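Long-range contact in glycosylation Associate Protein 2 (Streptococcus agalactiae serotype V, PDB 6OYC), which is a glycosylation-associated protein of the accessory Sec system, probably acting within the Gap123 complex in the modification and export of a glycosylated surface protein: residues 158-172 and 243-255. Sequence-based numbering, arbitrary orientation.
Sequences LELEGQFGENYSFLL and KLFAKGKGIVKLG
At a corner where two antiparallel segments pass from one sheet of a beta sandwich into the other, residues 158-172 pair with 243-255, both segments turning the corner, at Gly162 and again at Glu166-Asn167 in one and at Gly248-Gly250 in the other. Phe164 fills the inside of the bend: its CB lies 3.7 Å from Ala246 CB, its CZ reaches Val252 CG2, and the carbonyl oxygens of Gly248 and Gly250 lie near the ring plane at its edge. A water at the corner takes the N-H of Gly165 (2.7 Å from Gly165 N) and donates to Gly248 O. In the first sheet Leu160 N donates to Val252 O and Val252 N to Leu160 O; on the face of this sheet turned away from the Leu160 and Val252 side chains, Glu159 and Lys253 lie side by side in a long salt bridge, OE2 to NZ 3.8 Å. Beyond the corner, Phe170 turns its ring edge to the face of Phe245, planes at 70°. With its CG between backbone N and carbonyl carbon (chi1 62°), Lys247 lays CE over one face of Tyr168, a CH-pi contact 4.1 Å from CE to the ring centroid. A classic beta bulge sets Leu171 and Leu172 opposite Leu244, and Leu172 CD2 meets Leu254 CD1 at 3.6 Å between the sheets. Strand 149-153 flanks 158-161, strand 198-208 flanks 243-247, Lys253 pairs also with Glu195, and the Phe146 ring meets that of Phe164, planes about 20° apart.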
ATOM      1  N   LEU B 158       4.336  13.923  18.372  1.00 34.25           N
ATOM      2  CA  LEU B 158       4.853  15.078  19.080  1.00 35.07           C
ATOM      3  C   LEU B 158       3.757  16.129  19.151  1.00 39.11           C
ATOM      4  O   LEU B 158       3.097  16.429  18.144  1.00 35.44           O
ATOM      5  CB  LEU B 158       6.098  15.651  18.400  1.00 30.89           C
ATOM      6  CG  LEU B 158       6.524  17.058  18.818  1.00 35.03           C
ATOM      7  CD1 LEU B 158       6.787  17.153  20.318  1.00 34.35           C
ATOM      8  CD2 LEU B 158       7.765  17.493  18.020  1.00 34.10           C
ATOM      9  N   GLU B 159       3.571  16.682  20.341  1.00 37.84           N
ATOM     10  CA  GLU B 159       2.491  17.603  20.646  1.00 36.42           C
ATOM     11  C   GLU B 159       3.105  18.915  21.117  1.00 37.38           C
ATOM     12  O   GLU B 159       3.864  18.931  22.095  1.00 34.71           O
ATOM     13  CB  GLU B 159       1.583  17.000  21.717  1.00 41.35           C
ATOM     14  CG  GLU B 159       0.210  17.596  21.821  1.00 51.95           C
ATOM     15  CD  GLU B 159      -0.631  16.873  22.851  1.00 61.19           C
ATOM     16  OE1 GLU B 159      -0.108  15.921  23.482  1.00 61.48           O
ATOM     17  OE2 GLU B 159      -1.803  17.263  23.030  1.00 60.06           O
ATOM     18  N   LEU B 160       2.783  20.001  20.421  1.00 35.53           N
ATOM     19  CA  LEU B 160       3.247  21.335  20.755  1.00 33.42           C
ATOM     20  C   LEU B 160       2.044  22.214  21.028  1.00 36.17           C
ATOM     21  O   LEU B 160       1.092  22.225  20.242  1.00 34.94           O
ATOM     22  CB  LEU B 160       4.080  21.930  19.625  1.00 32.10           C
ATOM     23  CG  LEU B 160       5.246  21.017  19.256  1.00 39.99           C
ATOM     24  CD1 LEU B 160       5.612  21.113  17.782  1.00 37.57           C
ATOM     25  CD2 LEU B 160       6.428  21.361  20.142  1.00 37.15           C
ATOM     26  N   GLU B 161       2.094  22.960  22.131  1.00 36.37           N
ATOM     27  CA  GLU B 161       0.995  23.846  22.493  1.00 39.87           C
ATOM     28  C   GLU B 161       1.521  25.188  22.983  1.00 37.75           C
ATOM     29  O   GLU B 161       2.425  25.230  23.824  1.00 37.39           O
ATOM     30  CB  GLU B 161       0.117  23.194  23.563  1.00 41.82           C
ATOM     31  CG  GLU B 161      -1.032  24.061  24.025  1.00 46.91           C
ATOM     32  CD  GLU B 161      -1.981  23.309  24.941  1.00 56.22           C
ATOM     33  OE1 GLU B 161      -1.629  22.193  25.392  1.00 58.03           O
ATOM     34  OE2 GLU B 161      -3.083  23.836  25.199  1.00 61.89           O
ATOM     35  N   GLY B 162       0.948  26.272  22.466  1.00 36.33           N
ATOM     36  CA  GLY B 162       1.273  27.611  22.951  1.00 41.20           C
ATOM     37  C   GLY B 162       1.018  28.668  21.883  1.00 42.99           C
ATOM     38  O   GLY B 162       0.107  28.535  21.062  1.00 45.80           O
ATOM     39  N   GLN B 163       1.830  29.716  21.935  1.00 37.88           N
ATOM     40  CA  GLN B 163       1.788  30.796  20.960  1.00 43.01           C
ATOM     41  C   GLN B 163       2.954  30.665  19.999  1.00 41.48           C
ATOM     42  O   GLN B 163       4.112  30.614  20.428  1.00 46.17           O
ATOM     43  CB  GLN B 163       1.824  32.150  21.655  1.00 45.08           C
ATOM     44  CG  GLN B 163       0.835  32.227  22.823  1.00 53.23           C
ATOM     45  CD  GLN B 163      -0.336  33.156  22.551  1.00 63.25           C
ATOM     46  OE1 GLN B 163      -0.746  33.330  21.403  1.00 68.06           O
ATOM     47  NE2 GLN B 163      -0.884  33.752  23.609  1.00 70.72           N
ATOM     48  N   PHE B 164       2.651  30.660  18.701  1.00 36.67           N
ATOM     49  CA  PHE B 164       3.643  30.396  17.670  1.00 37.49           C
ATOM     50  C   PHE B 164       4.059  31.629  16.887  1.00 38.07           C
ATOM     51  O   PHE B 164       5.054  31.565  16.168  1.00 39.58           O
ATOM     52  CB  PHE B 164       3.117  29.304  16.724  1.00 32.96           C
ATOM     53  CG  PHE B 164       2.874  28.003  17.428  1.00 35.27           C
ATOM     54  CD1 PHE B 164       3.911  27.093  17.608  1.00 34.16           C
ATOM     55  CD2 PHE B 164       1.639  27.730  18.003  1.00 33.52           C
ATOM     56  CE1 PHE B 164       3.701  25.913  18.307  1.00 36.80           C
ATOM     57  CE2 PHE B 164       1.431  26.559  18.706  1.00 35.69           C
ATOM     58  CZ  PHE B 164       2.459  25.644  18.861  1.00 33.46           C
ATOM     59  N   GLY B 165       3.368  32.754  17.050  1.00 39.24           N
ATOM     60  CA  GLY B 165       3.784  34.004  16.434  1.00 37.31           C
ATOM     61  C   GLY B 165       2.622  34.676  15.736  1.00 38.69           C
ATOM     62  O   GLY B 165       1.624  34.033  15.403  1.00 37.60           O
ATOM     63  N   GLU B 166       2.754  35.979  15.502  1.00 36.75           N
ATOM     64  CA  GLU B 166       1.738  36.717  14.767  1.00 40.92           C
ATOM     65  C   GLU B 166       1.821  36.476  13.259  1.00 38.30           C
ATOM     66  O   GLU B 166       0.792  36.519  12.569  1.00 39.47           O
ATOM     67  CB  GLU B 166       1.872  38.203  15.103  1.00 44.00           C
ATOM     68  CG  GLU B 166       2.030  38.452  16.610  1.00 49.11           C
ATOM     69  CD  GLU B 166       3.498  38.601  17.058  1.00 49.62           C
ATOM     70  OE1 GLU B 166       3.915  39.727  17.411  1.00 53.98           O
ATOM     71  OE2 GLU B 166       4.244  37.601  17.059  1.00 50.19           O
ATOM     72  N   ASN B 167       3.021  36.235  12.736  1.00 35.50           N
ATOM     73  CA  ASN B 167       3.257  35.776  11.374  1.00 35.41           C
ATOM     74  C   ASN B 167       3.917  34.406  11.427  1.00 38.13           C
ATOM     75  O   ASN B 167       4.354  33.942  12.482  1.00 34.34           O
ATOM     76  CB  ASN B 167       4.145  36.751  10.595  1.00 36.13           C
ATOM     77  CG  ASN B 167       3.617  38.182  10.639  1.00 42.94           C
ATOM     78  OD1 ASN B 167       2.573  38.484  10.075  1.00 42.29           O
ATOM     79  ND2 ASN B 167       4.340  39.064  11.318  1.00 43.50           N
ATOM     80  N   TYR B 168       3.993  33.753  10.272  1.00 37.14           N
ATOM     81  CA  TYR B 168       4.645  32.456  10.223  1.00 35.34           C
ATOM     82  C   TYR B 168       6.032  32.559  10.838  1.00 36.48           C
ATOM     83  O   TYR B 168       6.815  33.447  10.492  1.00 36.95           O
ATOM     84  CB  TYR B 168       4.716  31.951   8.782  1.00 33.79           C
ATOM     85  CG  TYR B 168       3.442  31.254   8.320  1.00 38.63           C
ATOM     86  CD1 TYR B 168       3.006  30.064   8.913  1.00 36.16           C
ATOM     87  CD2 TYR B 168       2.688  31.778   7.276  1.00 40.44           C
ATOM     88  CE1 TYR B 168       1.843  29.427   8.473  1.00 34.70           C
ATOM     89  CE2 TYR B 168       1.550  31.165   6.836  1.00 39.89           C
ATOM     90  CZ  TYR B 168       1.124  30.000   7.432  1.00 39.43           C
ATOM     91  OH  TYR B 168      -0.027  29.440   6.960  1.00 42.42           O
ATOM     92  N   SER B 169       6.312  31.673  11.790  1.00 36.86           N
ATOM     93  CA  SER B 169       7.550  31.721  12.558  1.00 33.52           C
ATOM     94  C   SER B 169       8.154  30.336  12.636  1.00 30.96           C
ATOM     95  O   SER B 169       7.443  29.364  12.921  1.00 28.13           O
ATOM     96  CB  SER B 169       7.321  32.226  13.982  1.00 29.16           C
ATOM     97  OG  SER B 169       6.859  33.549  13.946  1.00 40.31           O
ATOM     98  N   PHE B 170       9.469  30.265  12.418  1.00 27.29           N
ATOM     99  CA  PHE B 170      10.164  28.988  12.460  1.00 30.04           C
ATOM    100  C   PHE B 170       9.857  28.272  13.764  1.00 30.16           C
ATOM    101  O   PHE B 170       9.984  28.843  14.847  1.00 34.16           O
ATOM    102  CB  PHE B 170      11.676  29.184  12.307  1.00 29.16           C
ATOM    103  CG  PHE B 170      12.465  27.908  12.455  1.00 30.75           C
ATOM    104  CD1 PHE B 170      12.363  26.899  11.504  1.00 27.81           C
ATOM    105  CD2 PHE B 170      13.304  27.711  13.547  1.00 30.94           C
ATOM    106  CE1 PHE B 170      13.093  25.717  11.621  1.00 26.67           C
ATOM    107  CE2 PHE B 170      14.047  26.531  13.676  1.00 28.49           C
ATOM    108  CZ  PHE B 170      13.931  25.531  12.708  1.00 30.52           C
ATOM    109  N   LEU B 171       9.414  27.028  13.654  1.00 27.44           N
ATOM    110  CA  LEU B 171       9.109  26.234  14.834  1.00 29.83           C
ATOM    111  C   LEU B 171      10.049  25.050  15.011  1.00 32.09           C
ATOM    112  O   LEU B 171      10.508  24.799  16.134  1.00 34.00           O
ATOM    113  CB  LEU B 171       7.663  25.734  14.781  1.00 30.98           C
ATOM    114  CG  LEU B 171       7.306  24.799  15.943  1.00 32.06           C
ATOM    115  CD1 LEU B 171       7.476  25.505  17.293  1.00 25.51           C
ATOM    116  CD2 LEU B 171       5.906  24.270  15.777  1.00 34.92           C
ATOM    117  N   LEU B 172      10.356  24.319  13.932  1.00 29.13           N
ATOM    118  CA  LEU B 172      11.152  23.100  14.022  1.00 28.54           C
ATOM    119  C   LEU B 172      11.685  22.723  12.645  1.00 27.55           C
ATOM    120  O   LEU B 172      11.129  23.104  11.615  1.00 28.21           O
ATOM    121  CB  LEU B 172      10.331  21.939  14.598  1.00 26.03           C
ATOM    122  CG  LEU B 172       9.109  21.490  13.783  1.00 26.77           C
ATOM    123  CD1 LEU B 172       9.476  20.374  12.805  1.00 26.78           C
ATOM    124  CD2 LEU B 172       8.005  21.028  14.728  1.00 26.56           C
ATOM    125  N   LYS B 243      11.662  22.168   6.854  1.00 28.85           N
ATOM    126  CA  LYS B 243      11.422  23.085   7.964  1.00 28.04           C
ATOM    127  C   LYS B 243       9.921  23.318   8.117  1.00 29.16           C
ATOM    128  O   LYS B 243       9.184  23.351   7.131  1.00 29.62           O
ATOM    129  CB  LYS B 243      12.122  24.445   7.742  1.00 28.05           C
ATOM    130  CG  LYS B 243      13.632  24.360   7.575  1.00 31.98           C
ATOM    131  CD  LYS B 243      14.164  25.403   6.592  1.00 34.20           C
ATOM    132  CE  LYS B 243      14.242  24.857   5.160  1.00 39.50           C
ATOM    133  NZ  LYS B 243      15.179  25.689   4.324  1.00 39.97           N
ATOM    134  N   LEU B 244       9.463  23.495   9.349  1.00 26.45           N
ATOM    135  CA  LEU B 244       8.064  23.811   9.609  1.00 30.92           C
ATOM    136  C   LEU B 244       7.972  25.173  10.298  1.00 30.15           C
ATOM    137  O   LEU B 244       8.729  25.454  11.229  1.00 32.23           O
ATOM    138  CB  LEU B 244       7.398  22.713  10.448  1.00 29.27           C
ATOM    139  CG  LEU B 244       5.911  22.845  10.818  1.00 31.82           C
ATOM    140  CD1 LEU B 244       5.328  21.515  11.124  1.00 34.45           C
ATOM    141  CD2 LEU B 244       5.758  23.667  12.057  1.00 37.14           C
ATOM    142  N   PHE B 245       7.082  26.024   9.800  1.00 31.28           N
ATOM    143  CA  PHE B 245       6.745  27.312  10.390  1.00 32.97           C
ATOM    144  C   PHE B 245       5.306  27.265  10.895  1.00 33.32           C
ATOM    145  O   PHE B 245       4.486  26.478  10.408  1.00 30.04           O
ATOM    146  CB  PHE B 245       6.879  28.458   9.375  1.00 31.68           C
ATOM    147  CG  PHE B 245       8.282  28.694   8.898  1.00 29.97           C
ATOM    148  CD1 PHE B 245       8.910  27.797   8.060  1.00 30.38           C
ATOM    149  CD2 PHE B 245       8.966  29.839   9.258  1.00 30.04           C
ATOM    150  CE1 PHE B 245      10.213  28.027   7.628  1.00 29.94           C
ATOM    151  CE2 PHE B 245      10.260  30.070   8.818  1.00 27.25           C
ATOM    152  CZ  PHE B 245      10.876  29.161   8.008  1.00 25.53           C
ATOM    153  N   ALA B 246       5.011  28.112  11.877  1.00 30.49           N
ATOM    154  CA  ALA B 246       3.690  28.173  12.477  1.00 32.39           C
ATOM    155  C   ALA B 246       3.386  29.605  12.890  1.00 33.13           C
ATOM    156  O   ALA B 246       4.280  30.446  13.028  1.00 35.17           O
ATOM    157  CB  ALA B 246       3.566  27.253  13.697  1.00 30.98           C
ATOM    158  N   LYS B 247       2.099  29.861  13.087  1.00 32.70           N
ATOM    159  CA  LYS B 247       1.619  31.121  13.624  1.00 38.28           C
ATOM    160  C   LYS B 247       0.279  30.880  14.312  1.00 40.68           C
ATOM    161  O   LYS B 247      -0.444  29.926  13.998  1.00 35.95           O
ATOM    162  CB  LYS B 247       1.486  32.187  12.532  1.00 37.72           C
ATOM    163  CG  LYS B 247       0.501  31.855  11.432  1.00 37.31           C
ATOM    164  CD  LYS B 247       0.322  33.075  10.549  1.00 41.35           C
ATOM    165  CE  LYS B 247      -0.719  32.876   9.480  1.00 49.01           C
ATOM    166  NZ  LYS B 247      -0.998  34.198   8.832  1.00 62.88           N
ATOM    167  N   GLY B 248      -0.042  31.760  15.257  1.00 37.23           N
ATOM    168  CA  GLY B 248      -1.275  31.645  16.004  1.00 38.03           C
ATOM    169  C   GLY B 248      -1.089  30.937  17.334  1.00 39.96           C
ATOM    170  O   GLY B 248       0.002  30.873  17.900  1.00 43.29           O
ATOM    171  N   LYS B 249      -2.186  30.390  17.834  1.00 39.57           N
ATOM    172  CA  LYS B 249      -2.218  29.803  19.160  1.00 43.94           C
ATOM    173  C   LYS B 249      -3.064  28.539  19.141  1.00 43.60           C
ATOM    174  O   LYS B 249      -4.124  28.500  18.512  1.00 44.41           O
ATOM    175  CB  LYS B 249      -2.757  30.817  20.173  1.00 46.88           C
ATOM    176  CG  LYS B 249      -3.506  30.204  21.367  1.00 65.48           C
ATOM    177  CD  LYS B 249      -2.602  30.009  22.591  1.00 74.88           C
ATOM    178  CE  LYS B 249      -3.269  29.190  23.736  1.00 74.78           C
ATOM    179  NZ  LYS B 249      -3.371  27.714  23.539  1.00 62.83           N
ATOM    180  N   GLY B 250      -2.591  27.518  19.824  1.00 42.52           N
ATOM    181  CA  GLY B 250      -3.309  26.280  19.951  1.00 42.10           C
ATOM    182  C   GLY B 250      -2.334  25.112  20.045  1.00 41.66           C
ATOM    183  O   GLY B 250      -1.284  25.216  20.682  1.00 39.83           O
ATOM    184  N   ILE B 251      -2.706  24.009  19.397  1.00 39.82           N
ATOM    185  CA  ILE B 251      -2.007  22.739  19.540  1.00 40.28           C
ATOM    186  C   ILE B 251      -1.714  22.174  18.162  1.00 41.55           C
ATOM    187  O   ILE B 251      -2.597  22.134  17.303  1.00 39.00           O
ATOM    188  CB  ILE B 251      -2.825  21.719  20.351  1.00 42.83           C
ATOM    189  CG1 ILE B 251      -3.100  22.250  21.752  1.00 40.30           C
ATOM    190  CG2 ILE B 251      -2.080  20.388  20.420  1.00 42.76           C
ATOM    191  CD1 ILE B 251      -3.893  21.289  22.602  1.00 44.97           C
ATOM    192  N   VAL B 252      -0.473  21.754  17.953  1.00 42.30           N
ATOM    193  CA  VAL B 252      -0.075  20.952  16.801  1.00 41.80           C
ATOM    194  C   VAL B 252       0.316  19.584  17.330  1.00 39.94           C
ATOM    195  O   VAL B 252       1.064  19.495  18.312  1.00 37.07           O
ATOM    196  CB  VAL B 252       1.109  21.592  16.050  1.00 41.87           C
ATOM    197  CG1 VAL B 252       1.305  20.935  14.695  1.00 37.18           C
ATOM    198  CG2 VAL B 252       0.917  23.098  15.931  1.00 46.21           C
ATOM    199  N   LYS B 253      -0.211  18.528  16.711  1.00 39.04           N
ATOM    200  CA  LYS B 253       0.225  17.158  16.955  1.00 39.81           C
ATOM    201  C   LYS B 253       0.817  16.645  15.659  1.00 35.83           C
ATOM    202  O   LYS B 253       0.111  16.555  14.657  1.00 39.78           O
ATOM    203  CB  LYS B 253      -0.923  16.242  17.392  1.00 39.59           C
ATOM    204  CG  LYS B 253      -1.569  16.591  18.718  1.00 48.79           C
ATOM    205  CD  LYS B 253      -2.214  15.344  19.338  1.00 58.98           C
ATOM    206  CE  LYS B 253      -3.036  15.664  20.595  1.00 61.77           C
ATOM    207  NZ  LYS B 253      -4.342  16.337  20.313  1.00 57.11           N
ATOM    208  N   LEU B 254       2.096  16.298  15.678  1.00 36.61           N
ATOM    209  CA  LEU B 254       2.790  15.778  14.508  1.00 34.81           C
ATOM    210  C   LEU B 254       2.997  14.280  14.652  1.00 34.60           C
ATOM    211  O   LEU B 254       3.419  13.805  15.710  1.00 36.66           O
ATOM    212  CB  LEU B 254       4.139  16.467  14.331  1.00 30.75           C
ATOM    213  CG  LEU B 254       4.012  17.976  14.126  1.00 35.99           C
ATOM    214  CD1 LEU B 254       5.362  18.642  14.261  1.00 32.92           C
ATOM    215  CD2 LEU B 254       3.400  18.276  12.761  1.00 30.97           C
ATOM    216  N   GLY B 255       2.718  13.545  13.587  1.00 32.04           N
ATOM    217  CA  GLY B 255       3.066  12.148  13.529  1.00 34.24           C
ATOM    218  C   GLY B 255       4.174  11.926  12.519  1.00 34.11           C
ATOM    219  O   GLY B 255       4.897  12.853  12.158  1.00 32.17           O
TER
HETATM  220  O   HOH W   1       1.347  33.523  18.610  1.00 35.51           O